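Local coordinates for protein Glucose/sorbosone dehydrogenases (Escherichia coli K12, PDB 2G8S) that is a beta-propeller protein of the glucose/sorbosone dehydrogenase family and carries a bound calcium ion, at residues Ala210-Glu215 / Gln289-Gly294; Asp222-Pro227 / Asp309-Asp314; Ala238-Asn243 / Glu261-Tyr266; Arg326-Gly331 / Leu336-Asp341. All blocks are in the same frame, centred on the assembly; numbering follows the deposited sequence. Where two conformers were deposited one is given.

Contacts 1 and 2 join the same two antiparallel sheets, 198-205/210-216/222-225/265-267 and 273-279/290-295/300-307/310-317; their centres are about 7 Å apart, and their segments alternate along the chain. Contact 3 falls between the two segments of contact 2 in sequence. It ties the long loop between strands 222-225 and 265-267 to the edge of the first sheet, with its centre about 11 Å from that of contact 2. Contact 4 comes last, a hairpin in the sheet that pairs the C-terminal strands with N-terminal strand 8-17; its centre is about 13 Å from that of contact 1. The set thus samples inter-blade packing, a calcium site beside a loop and the blade that closes the propeller.

Contact 1. Residues Ala210-Glu215 / Gln289-Gly294; sequences ALWLNE and QKLFIG. With EDO (1,2-ethanediol), chain P; EDO (1,2-ethanediol), chain E.
Trp212 and Leu291 meet at an angle, the tryptophan reaching over with the CE3-CZ3 side of its six-membered ring, both atoms 4.1 Å from Leu291 CD2. For Leu291 the torsions matter: CG stands trans to the backbone N (chi1 168°), carried toward the indole, and chi2 of 61° turns the CD2 branch onto it. Two residues further along each strand, the side chains of Asn214 and Ile293 lie alongside each other, running opposite ways, and the closest pair is Asn214 ND2 with Ile293 CG2 at 3.6 Å. The backbones stay well apart: the CA atoms of Trp212 and Leu291 are separated by 10.6 Å, those of Asn214 and Ile293 by 9.0 Å, as expected of side chains meeting between two sheets rather than strands pairing within one. Phe278, edge-to-face with Trp212, adds a second ring beside the contact. The amide of Asn214 is buried, yet both of its ends are occupied, OD1 by Gly201 N and ND2 by Ser274 O. The chemistry is therefore mostly apolar contact between blades, and the one polar group within it offers Ile293 a flank whose bonding needs are met by the backbone of both sheets.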
# COMPACT_ATOMS: atom_id res chain seq x y z
N ALA A 210 -0.56 -15.20 4.87
CA ALA A 210 -1.44 -14.27 5.57
C ALA A 210 -1.04 -12.84 5.23
O ALA A 210 0.15 -12.54 5.02
CB ALA A 210 -1.35 -14.50 7.05
N LEU A 211 -2.04 -11.97 5.20
CA LEU A 211 -1.81 -10.56 4.90
C LEU A 211 -1.11 -9.85 6.06
O LEU A 211 -1.50 -10.01 7.21
CB LEU A 211 -3.15 -9.87 4.64
CG LEU A 211 -3.09 -8.43 4.15
CD1 LEU A 211 -2.64 -8.38 2.71
CD2 LEU A 211 -4.45 -7.78 4.31
N TRP A 212 -0.07 -9.08 5.74
CA TRP A 212 0.52 -8.11 6.67
C TRP A 212 0.34 -6.71 6.12
O TRP A 212 0.36 -6.50 4.90
CB TRP A 212 2.02 -8.37 6.84
CG TRP A 212 2.38 -9.60 7.66
CD1 TRP A 212 1.69 -10.78 7.74
CD2 TRP A 212 3.57 -9.78 8.44
NE1 TRP A 212 2.37 -11.67 8.57
CE2 TRP A 212 3.52 -11.08 9.00
CE3 TRP A 212 4.67 -8.96 8.73
CZ2 TRP A 212 4.53 -11.58 9.85
CZ3 TRP A 212 5.68 -9.45 9.57
CH2 TRP A 212 5.59 -10.75 10.12
N LEU A 213 0.16 -5.74 7.01
CA LEU A 213 0.09 -4.36 6.56
C LEU A 213 0.90 -3.46 7.46
O LEU A 213 1.22 -3.83 8.60
CB LEU A 213 -1.35 -3.86 6.47
CG LEU A 213 -2.26 -3.63 7.66
CD1 LEU A 213 -1.89 -2.38 8.48
CD2 LEU A 213 -3.69 -3.49 7.15
N ASN A 214 1.21 -2.27 6.95
CA ASN A 214 1.81 -1.26 7.79
C ASN A 214 1.04 0.05 7.72
O ASN A 214 0.18 0.24 6.84
CB ASN A 214 3.32 -1.08 7.50
CG ASN A 214 3.60 -0.37 6.18
OD1 ASN A 214 2.89 0.57 5.79
ND2 ASN A 214 4.66 -0.79 5.51
N GLU A 215 1.30 0.92 8.68
CA GLU A 215 0.59 2.19 8.73
C GLU A 215 1.40 3.29 9.37
O GLU A 215 2.25 3.03 10.23
CB GLU A 215 -0.79 2.06 9.40
CG GLU A 215 -0.78 1.50 10.79
CD GLU A 215 -2.21 1.36 11.34
OE1 GLU A 215 -2.84 2.41 11.57
OE2 GLU A 215 -2.67 0.21 11.52
N GLN A 289 13.99 -14.93 4.14
CA GLN A 289 13.30 -14.70 5.43
C GLN A 289 13.42 -13.26 5.90
O GLN A 289 13.49 -12.98 7.10
CB GLN A 289 13.77 -15.69 6.51
CG GLN A 289 13.58 -17.13 6.07
CD GLN A 289 13.82 -18.16 7.17
OE1 GLN A 289 14.26 -17.83 8.28
NE2 GLN A 289 13.54 -19.41 6.85
N LYS A 290 13.47 -12.33 4.94
CA LYS A 290 13.51 -10.90 5.25
C LYS A 290 12.27 -10.17 4.75
O LYS A 290 11.58 -10.64 3.83
CB LYS A 290 14.74 -10.23 4.64
CG LYS A 290 16.08 -10.80 5.06
CD LYS A 290 16.36 -10.68 6.53
CE LYS A 290 17.70 -11.33 6.86
NZ LYS A 290 17.85 -11.44 8.32
N LEU A 291 12.01 -9.03 5.35
CA LEU A 291 10.97 -8.12 4.93
C LEU A 291 11.62 -6.75 4.77
O LEU A 291 12.30 -6.27 5.68
CB LEU A 291 9.88 -8.05 6.01
CG LEU A 291 8.82 -6.95 5.92
CD1 LEU A 291 8.00 -7.08 4.64
CD2 LEU A 291 7.93 -7.05 7.16
N PHE A 292 11.41 -6.13 3.61
CA PHE A 292 12.00 -4.84 3.28
C PHE A 292 10.90 -3.81 3.25
O PHE A 292 9.89 -4.03 2.58
CB PHE A 292 12.70 -4.90 1.91
CG PHE A 292 13.90 -5.80 1.90
CD1 PHE A 292 15.17 -5.30 2.17
CD2 PHE A 292 13.75 -7.17 1.64
CE1 PHE A 292 16.28 -6.12 2.18
CE2 PHE A 292 14.87 -8.01 1.64
CZ PHE A 292 16.13 -7.49 1.91
N ILE A 293 11.07 -2.73 4.01
CA ILE A 293 10.04 -1.70 4.15
C ILE A 293 10.59 -0.32 3.80
O ILE A 293 11.61 0.11 4.35
CB ILE A 293 9.45 -1.66 5.59
CG1 ILE A 293 9.02 -3.06 6.03
CG2 ILE A 293 8.30 -0.66 5.66
CD1 ILE A 293 8.38 -3.11 7.43
N GLY A 294 9.93 0.37 2.88
CA GLY A 294 10.35 1.72 2.55
C GLY A 294 10.13 2.67 3.71
O GLY A 294 9.22 2.46 4.53
C1 EDO P . 11.36 -20.92 4.58
O1 EDO P . 12.55 -20.19 4.24
C2 EDO P . 11.68 -21.90 5.70
O2 EDO P . 12.69 -22.80 5.25
C1 EDO E . -1.40 3.95 13.87
O1 EDO E . -2.76 3.50 14.02
C2 EDO E . -1.13 5.03 14.91
O2 EDO E . -1.48 4.54 16.21

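Contact 2. Residues Asp222-Pro227 / Asp309-Asp314; sequences DEINIP and DKVTED. With CA (calcium ion), chain C.
Two van der Waals contacts cross between the segments. Ile224 and Val311 reach toward each other tip to tip, Ile224 CD1 stopping 4.1 Å from Val311 CG1; that valine branch takes the place between the backbone N and the carbonyl carbon (chi1 66°), which aims it at the isoleucine. Ile226 crosses Asp309 at about a right angle. The backbones here stay 8.0 Å apart, measured between the CA atoms of Ile226 and Asp309, and the isoleucine side chain spans the gap, its CD1 3.8 Å from both Asp309 CB and the main-chain Asp309 O. Within the segment 222-227 only Glu223 binds the calcium ion, with both carboxylate oxygens, OE1 and OE2 each at 2.5 Å. Four waters and Tyr233 O bring the coordinating oxygens to seven. The hydrogen bonds belong to the second shell. Asn225 ND2 donates to the anti side of Glu223 OE1 at 2.8 Å with an N-H...O angle of 165°, while Asn225 OD1 accepts from a calcium-bound water at 2.7 Å, so one amide steadies two ligands. Alternation along a propeller blade strand thus divides the work: Ile224, and Ile226 just past the strand end, pack on the neighbouring blade, while Glu223 and Asn225 reach the calcium site.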
# COMPACT_ATOMS: atom_id res chain seq x y z
N ASP A 222 4.28 4.43 14.06
CA ASP A 222 4.10 3.58 12.87
C ASP A 222 4.00 2.12 13.31
O ASP A 222 4.60 1.74 14.32
CB ASP A 222 5.28 3.70 11.90
CG ASP A 222 5.31 5.02 11.13
OD1 ASP A 222 4.58 5.98 11.48
OD2 ASP A 222 6.11 5.08 10.18
N GLU A 223 3.26 1.31 12.55
CA GLU A 223 2.98 -0.08 12.93
C GLU A 223 3.09 -1.05 11.77
O GLU A 223 2.89 -0.68 10.61
CB GLU A 223 1.55 -0.20 13.47
CG GLU A 223 1.25 0.54 14.76
CD GLU A 223 -0.17 0.30 15.25
OE1 GLU A 223 -1.00 -0.29 14.49
OE2 GLU A 223 -0.48 0.70 16.40
N ILE A 224 3.40 -2.30 12.11
CA ILE A 224 3.10 -3.46 11.28
C ILE A 224 2.02 -4.27 11.99
O ILE A 224 2.18 -4.60 13.17
CB ILE A 224 4.32 -4.39 11.08
CG1 ILE A 224 5.48 -3.63 10.44
CG2 ILE A 224 3.92 -5.60 10.21
CD1 ILE A 224 6.78 -4.43 10.36
N ASN A 225 0.91 -4.52 11.29
CA ASN A 225 -0.15 -5.37 11.81
C ASN A 225 -0.35 -6.62 10.95
O ASN A 225 -0.03 -6.62 9.74
CB ASN A 225 -1.47 -4.59 11.85
CG ASN A 225 -1.45 -3.51 12.91
OD1 ASN A 225 -1.36 -3.82 14.08
ND2 ASN A 225 -1.51 -2.24 12.49
N ILE A 226 -0.88 -7.67 11.58
CA ILE A 226 -1.33 -8.88 10.88
C ILE A 226 -2.85 -8.95 11.05
O ILE A 226 -3.37 -9.53 12.00
CB ILE A 226 -0.65 -10.18 11.41
CG1 ILE A 226 0.88 -10.03 11.43
CG2 ILE A 226 -1.11 -11.38 10.58
CD1 ILE A 226 1.59 -11.21 12.10
N PRO A 227 -3.57 -8.28 10.14
CA PRO A 227 -5.00 -8.04 10.39
C PRO A 227 -5.86 -9.29 10.31
O PRO A 227 -5.68 -10.11 9.41
CB PRO A 227 -5.38 -6.99 9.34
CG PRO A 227 -4.31 -7.02 8.32
CD PRO A 227 -3.10 -7.66 8.89
N ASP A 309 5.28 -15.05 13.13
CA ASP A 309 4.46 -13.84 13.27
C ASP A 309 5.23 -12.72 13.96
O ASP A 309 4.65 -11.67 14.27
CB ASP A 309 3.17 -14.13 14.04
CG ASP A 309 2.16 -14.93 13.24
OD1 ASP A 309 2.35 -15.11 12.02
OD2 ASP A 309 1.16 -15.38 13.85
N LYS A 310 6.52 -12.95 14.21
CA LYS A 310 7.40 -11.93 14.80
C LYS A 310 8.32 -11.31 13.76
O LYS A 310 8.59 -11.91 12.71
CB LYS A 310 8.22 -12.52 15.94
CG LYS A 310 7.37 -13.07 17.08
CD LYS A 310 8.21 -13.40 18.29
CE LYS A 310 8.99 -14.68 18.08
NZ LYS A 310 9.63 -15.14 19.35
N VAL A 311 8.80 -10.11 14.06
CA VAL A 311 9.69 -9.39 13.18
C VAL A 311 10.64 -8.51 14.00
O VAL A 311 10.24 -7.95 15.04
CB VAL A 311 8.86 -8.62 12.10
CG1 VAL A 311 8.03 -7.51 12.72
CG2 VAL A 311 9.72 -8.12 10.98
N THR A 312 11.90 -8.46 13.58
CA THR A 312 12.91 -7.61 14.23
C THR A 312 13.64 -6.79 13.18
O THR A 312 13.71 -7.20 12.02
CB THR A 312 13.92 -8.42 15.08
OG1 THR A 312 14.58 -9.38 14.26
CG2 THR A 312 13.22 -9.13 16.24
N GLU A 313 14.21 -5.65 13.58
CA GLU A 313 14.88 -4.77 12.62
C GLU A 313 16.37 -5.10 12.53
O GLU A 313 17.09 -5.01 13.53
CB GLU A 313 14.65 -3.29 12.99
CG GLU A 313 15.27 -2.34 11.99
CD GLU A 313 14.79 -0.90 12.09
OE1 GLU A 313 13.60 -0.66 12.40
OE2 GLU A 313 15.60 0.01 11.81
N ASP A 314 16.83 -5.49 11.35
CA ASP A 314 18.26 -5.75 11.13
C ASP A 314 19.04 -4.45 11.00
O ASP A 314 20.17 -4.33 11.49
CB ASP A 314 18.50 -6.53 9.85
CG ASP A 314 17.92 -7.92 9.87
OD1 ASP A 314 17.31 -8.36 10.87
OD2 ASP A 314 18.09 -8.58 8.82
CA CA C . -2.89 0.05 16.08
O HOH W 1 -2.55 -2.40 16.11
O HOH W 2 -3.47 2.30 16.47
O HOH W 3 -3.89 0.42 13.94
O HOH W 4 -2.76 -0.03 18.42

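Contact 3. Residues Ala238-Asn243 / Glu261-Tyr266; sequences ATWGIN and EQPVFY. With EDO (1,2-ethanediol), chain N; EDO (1,2-ethanediol), chain E.
Trp240 lies flat on Tyr266, and nearly every atom of its side chain meets that ring. At the root, Trp240 CB is 4.0 Å from Tyr266 CD1. The five-membered ring comes next: its centroid is 3.6 Å from that of the tyrosine ring and the planes differ by 3°, a face-to-face stack. Trp240 CD1 also brushes Pro263 CG, while Pro263 CD comes in at the indole edge near its plane, 4.0 Å from Trp240 NE1. At NE1 the contact turns polar, for Trp240 NE1 donates to Gln262 OE1 at 2.9 Å with an N-H...O angle of 145°. The oxygen lies in the ring plane and is met on a lone pair, although the amide itself stands steeply to the indole. The bend of Gln262 at chi2 (-66°) carries OE1 round to the indole edge, and its NE2 is tied to Glu255 O. Beyond the fusion bond, Trp240 CE3 lies 3.6 Å from Tyr266 CE1, and at the far end Trp240 CH2 comes within 3.4 Å of Tyr266 OH, the hydroxyl lying over the face of the indole. Behind the tryptophan, Thr239 OG1 accepts from Gly241 N at 3.0 Å, an ST turn that shapes the loop at its base. The ring is thus fixed in two ways: stacking on one face defines its plane, and the NE1 bond at one edge limits its turning within that plane. Together they pin a loop without regular structure to the calcium-bearing sheet.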
# COMPACT_ATOMS: atom_id res chain seq x y z
N ALA A 238 -6.33 3.57 20.70
CA ALA A 238 -5.03 3.01 21.08
C ALA A 238 -4.00 3.51 20.09
O ALA A 238 -4.23 3.46 18.87
CB ALA A 238 -5.08 1.47 21.08
N THR A 239 -2.88 4.01 20.60
CA THR A 239 -1.79 4.45 19.73
C THR A 239 -0.45 4.39 20.45
O THR A 239 -0.38 4.63 21.66
CB THR A 239 -2.04 5.86 19.16
OG1 THR A 239 -0.98 6.22 18.26
CG2 THR A 239 -2.13 6.88 20.28
N TRP A 240 0.60 4.08 19.70
CA TRP A 240 1.96 4.18 20.19
C TRP A 240 2.60 5.52 19.85
O TRP A 240 3.77 5.74 20.17
CB TRP A 240 2.81 3.03 19.64
CG TRP A 240 2.50 1.72 20.29
CD1 TRP A 240 1.76 0.69 19.76
CD2 TRP A 240 2.90 1.29 21.59
NE1 TRP A 240 1.69 -0.36 20.65
CE2 TRP A 240 2.39 -0.01 21.79
CE3 TRP A 240 3.67 1.88 22.61
CZ2 TRP A 240 2.61 -0.74 22.96
CZ3 TRP A 240 3.90 1.16 23.78
CH2 TRP A 240 3.36 -0.14 23.95
N GLY A 241 1.83 6.40 19.24
CA GLY A 241 2.30 7.74 18.91
C GLY A 241 1.65 8.80 19.76
O GLY A 241 0.81 8.51 20.63
N ILE A 242 2.04 10.05 19.51
CA ILE A 242 1.43 11.20 20.17
C ILE A 242 1.01 12.21 19.10
O ILE A 242 1.31 12.02 17.91
CB ILE A 242 2.39 11.86 21.20
CG1 ILE A 242 3.71 12.30 20.53
CG2 ILE A 242 2.61 10.92 22.39
CD1 ILE A 242 4.73 12.91 21.51
N ASN A 243 0.31 13.27 19.49
CA ASN A 243 -0.02 14.30 18.52
C ASN A 243 1.24 15.08 18.16
O ASN A 243 2.23 15.03 18.90
CB ASN A 243 -1.13 15.22 19.05
CG ASN A 243 -1.98 15.80 17.94
OD1 ASN A 243 -1.65 15.68 16.76
ND2 ASN A 243 -3.08 16.44 18.31
N GLU A 261 -6.46 -4.85 19.10
CA GLU A 261 -5.33 -5.71 18.77
C GLU A 261 -4.05 -4.91 18.64
O GLU A 261 -4.03 -3.84 18.00
CB GLU A 261 -5.61 -6.40 17.44
CG GLU A 261 -6.72 -7.42 17.49
CD GLU A 261 -6.31 -8.62 18.32
OE1 GLU A 261 -5.40 -9.37 17.90
OE2 GLU A 261 -6.88 -8.80 19.41
N GLN A 262 -2.98 -5.45 19.20
CA GLN A 262 -1.65 -4.84 19.12
C GLN A 262 -0.97 -5.11 17.78
O GLN A 262 -1.22 -6.15 17.13
CB GLN A 262 -0.77 -5.34 20.26
CG GLN A 262 -1.08 -4.69 21.61
CD GLN A 262 -0.76 -3.21 21.61
OE1 GLN A 262 0.38 -2.81 21.39
NE2 GLN A 262 -1.77 -2.38 21.83
N PRO A 263 -0.08 -4.19 17.35
CA PRO A 263 0.76 -4.46 16.19
C PRO A 263 1.83 -5.48 16.55
O PRO A 263 2.11 -5.70 17.73
CB PRO A 263 1.40 -3.10 15.91
CG PRO A 263 1.50 -2.47 17.28
CD PRO A 263 0.21 -2.87 17.96
N VAL A 264 2.42 -6.12 15.54
CA VAL A 264 3.55 -7.00 15.79
C VAL A 264 4.87 -6.23 15.84
O VAL A 264 5.88 -6.77 16.28
CB VAL A 264 3.62 -8.18 14.79
CG1 VAL A 264 2.36 -9.03 14.89
CG2 VAL A 264 3.84 -7.69 13.35
N PHE A 265 4.85 -4.98 15.38
CA PHE A 265 6.00 -4.09 15.51
C PHE A 265 5.51 -2.66 15.50
O PHE A 265 4.55 -2.33 14.82
CB PHE A 265 6.98 -4.31 14.34
CG PHE A 265 8.38 -3.85 14.62
CD1 PHE A 265 9.30 -4.73 15.19
CD2 PHE A 265 8.78 -2.54 14.35
CE1 PHE A 265 10.60 -4.31 15.48
CE2 PHE A 265 10.08 -2.11 14.64
CZ PHE A 265 10.99 -2.99 15.21
N TYR A 266 6.16 -1.81 16.28
CA TYR A 266 5.89 -0.38 16.21
C TYR A 266 7.18 0.41 16.36
O TYR A 266 8.18 -0.10 16.90
CB TYR A 266 4.84 0.07 17.24
CG TYR A 266 5.21 -0.27 18.66
CD1 TYR A 266 5.96 0.62 19.45
CD2 TYR A 266 4.83 -1.50 19.22
CE1 TYR A 266 6.31 0.29 20.76
CE2 TYR A 266 5.18 -1.84 20.52
CZ TYR A 266 5.92 -0.94 21.28
OH TYR A 266 6.26 -1.31 22.56
C1 EDO N . 6.49 9.53 20.19
O1 EDO N . 7.79 9.43 20.77
C2 EDO N . 5.84 8.16 20.12
O2 EDO N . 5.28 7.82 21.40
C1 EDO E . -1.40 3.95 13.87
O1 EDO E . -2.76 3.50 14.02
C2 EDO E . -1.13 5.03 14.91
O2 EDO E . -1.48 4.54 16.21

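Contact 4. Residues Arg326-Gly331 / Leu336-Asp341; sequences RDVRTG and LYVLTD. With EDO (1,2-ethanediol), chain F; EDO (1,2-ethanediol), chain L.
Leu339 O is gripped by two successive backbone amides, Arg326 N at 2.8 Å and Asp327 N at 3.1 Å. Because both residues face Leu339, this is a classic beta bulge, here at the start of the paired part of an antiparallel hairpin in a propeller blade. Beyond it the ladder is regular: Leu339 N donates to Asp327 O at 2.9 Å, and Tyr337 N to Arg329 O at 2.7 Å, the latter nearly straight with an N-H...O angle of 170°. The strand axes run at 164° to each other, close to fully antiparallel. In the non-hydrogen-bonded pair Val328-Val338 the methyls barely meet, and Val328 instead packs diagonally, its CG1 3.6 Å from Leu336 CG; this face also rests on strand 273-279 of the preceding sheet. On the other face Tyr337 swings its ring past Gly331, CE2 lying 3.9 Å from Gly331 CA, and its hydroxyl is bonded to Asp333. At the bulge end the side chains of Arg326 and Asp341 run side by side, with Asp341 also paired to Arg324. Their guanidinium and carboxylate planes stand 87° apart, and the salt bridge is a long one, with Asp341 OD1 at the guanidinium edge 3.7 Å from Arg326 NE.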
# COMPACT_ATOMS: atom_id res chain seq x y z
N ARG A 326 9.27 5.27 -1.56
CA ARG A 326 7.83 5.10 -1.70
C ARG A 326 7.39 3.63 -1.78
O ARG A 326 6.42 3.24 -1.13
CB ARG A 326 7.33 5.88 -2.93
CG ARG A 326 5.92 5.53 -3.43
CD ARG A 326 4.82 5.66 -2.35
NE ARG A 326 4.63 7.03 -1.93
CZ ARG A 326 3.93 7.39 -0.85
NH1 ARG A 326 3.38 6.46 -0.07
NH2 ARG A 326 3.79 8.66 -0.54
N ASP A 327 8.08 2.82 -2.59
CA ASP A 327 7.63 1.44 -2.79
C ASP A 327 8.83 0.52 -2.88
O ASP A 327 9.92 0.93 -3.30
CB ASP A 327 6.74 1.29 -4.05
CG ASP A 327 5.75 0.12 -3.94
OD1 ASP A 327 5.71 -0.58 -2.90
OD2 ASP A 327 4.99 -0.10 -4.91
N VAL A 328 8.61 -0.73 -2.47
CA VAL A 328 9.63 -1.77 -2.47
C VAL A 328 8.94 -3.06 -2.91
O VAL A 328 7.89 -3.42 -2.36
CB VAL A 328 10.26 -1.97 -1.06
CG1 VAL A 328 11.33 -3.05 -1.10
CG2 VAL A 328 10.87 -0.66 -0.53
N ARG A 329 9.53 -3.73 -3.89
CA ARG A 329 8.97 -4.98 -4.42
C ARG A 329 10.05 -6.00 -4.70
O ARG A 329 11.16 -5.66 -5.11
CB ARG A 329 8.21 -4.72 -5.72
CG ARG A 329 6.92 -3.95 -5.54
CD ARG A 329 5.83 -4.81 -4.91
NE ARG A 329 5.60 -6.04 -5.68
CZ ARG A 329 4.92 -6.10 -6.82
NH1 ARG A 329 4.40 -5.00 -7.35
NH2 ARG A 329 4.77 -7.26 -7.43
N THR A 330 9.71 -7.26 -4.46
CA THR A 330 10.63 -8.34 -4.80
C THR A 330 10.28 -8.81 -6.20
O THR A 330 9.15 -9.24 -6.46
CB THR A 330 10.50 -9.52 -3.82
OG1 THR A 330 10.88 -9.07 -2.51
CG2 THR A 330 11.40 -10.68 -4.25
N GLY A 331 11.25 -8.71 -7.11
CA GLY A 331 11.02 -9.09 -8.50
C GLY A 331 11.04 -10.58 -8.74
O GLY A 331 11.57 -11.34 -7.92
N LEU A 336 15.49 -6.74 -5.63
CA LEU A 336 14.57 -5.78 -5.02
C LEU A 336 14.41 -4.60 -5.96
O LEU A 336 15.40 -4.11 -6.51
CB LEU A 336 15.12 -5.30 -3.68
CG LEU A 336 14.13 -4.82 -2.63
CD1 LEU A 336 13.30 -6.02 -2.13
CD2 LEU A 336 14.90 -4.17 -1.47
N TYR A 337 13.17 -4.15 -6.15
CA TYR A 337 12.86 -2.99 -6.98
C TYR A 337 12.28 -1.90 -6.10
O TYR A 337 11.41 -2.17 -5.28
CB TYR A 337 11.91 -3.36 -8.12
CG TYR A 337 12.61 -4.20 -9.17
CD1 TYR A 337 13.12 -3.62 -10.33
CD2 TYR A 337 12.79 -5.57 -8.98
CE1 TYR A 337 13.78 -4.39 -11.27
CE2 TYR A 337 13.46 -6.36 -9.93
CZ TYR A 337 13.94 -5.75 -11.08
OH TYR A 337 14.61 -6.48 -12.05
N VAL A 338 12.79 -0.68 -6.26
CA VAL A 338 12.48 0.40 -5.33
C VAL A 338 12.07 1.64 -6.10
O VAL A 338 12.70 2.00 -7.09
CB VAL A 338 13.70 0.72 -4.41
CG1 VAL A 338 13.42 1.88 -3.47
CG2 VAL A 338 14.11 -0.52 -3.61
N LEU A 339 11.00 2.29 -5.64
CA LEU A 339 10.55 3.57 -6.20
C LEU A 339 10.72 4.66 -5.16
O LEU A 339 10.36 4.46 -3.99
CB LEU A 339 9.06 3.51 -6.60
CG LEU A 339 8.70 2.65 -7.81
CD1 LEU A 339 7.20 2.48 -7.86
CD2 LEU A 339 9.24 3.25 -9.13
N THR A 340 11.28 5.79 -5.57
CA THR A 340 11.49 6.90 -4.65
C THR A 340 10.38 7.95 -4.77
O THR A 340 9.80 8.13 -5.85
CB THR A 340 12.87 7.55 -4.84
OG1 THR A 340 12.90 8.26 -6.08
CG2 THR A 340 13.96 6.50 -4.81
N ASP A 341 10.10 8.64 -3.66
CA ASP A 341 8.99 9.59 -3.56
C ASP A 341 9.51 11.01 -3.75
O ASP A 341 9.57 11.80 -2.79
CB ASP A 341 8.29 9.47 -2.21
CG ASP A 341 7.03 10.31 -2.14
OD1 ASP A 341 6.18 10.17 -3.04
OD2 ASP A 341 6.87 11.12 -1.19
C1 EDO F . 2.61 2.58 -1.97
O1 EDO F . 3.84 2.13 -2.53
C2 EDO F . 2.64 2.49 -0.45
O2 EDO F . 3.73 3.29 0.03
C1 EDO L . 16.85 -4.79 -16.40
O1 EDO L . 17.68 -4.81 -15.24
C2 EDO L . 15.49 -5.39 -16.07
O2 EDO L . 15.21 -5.20 -14.68
O HOH W 5 4.08 10.78 -1.70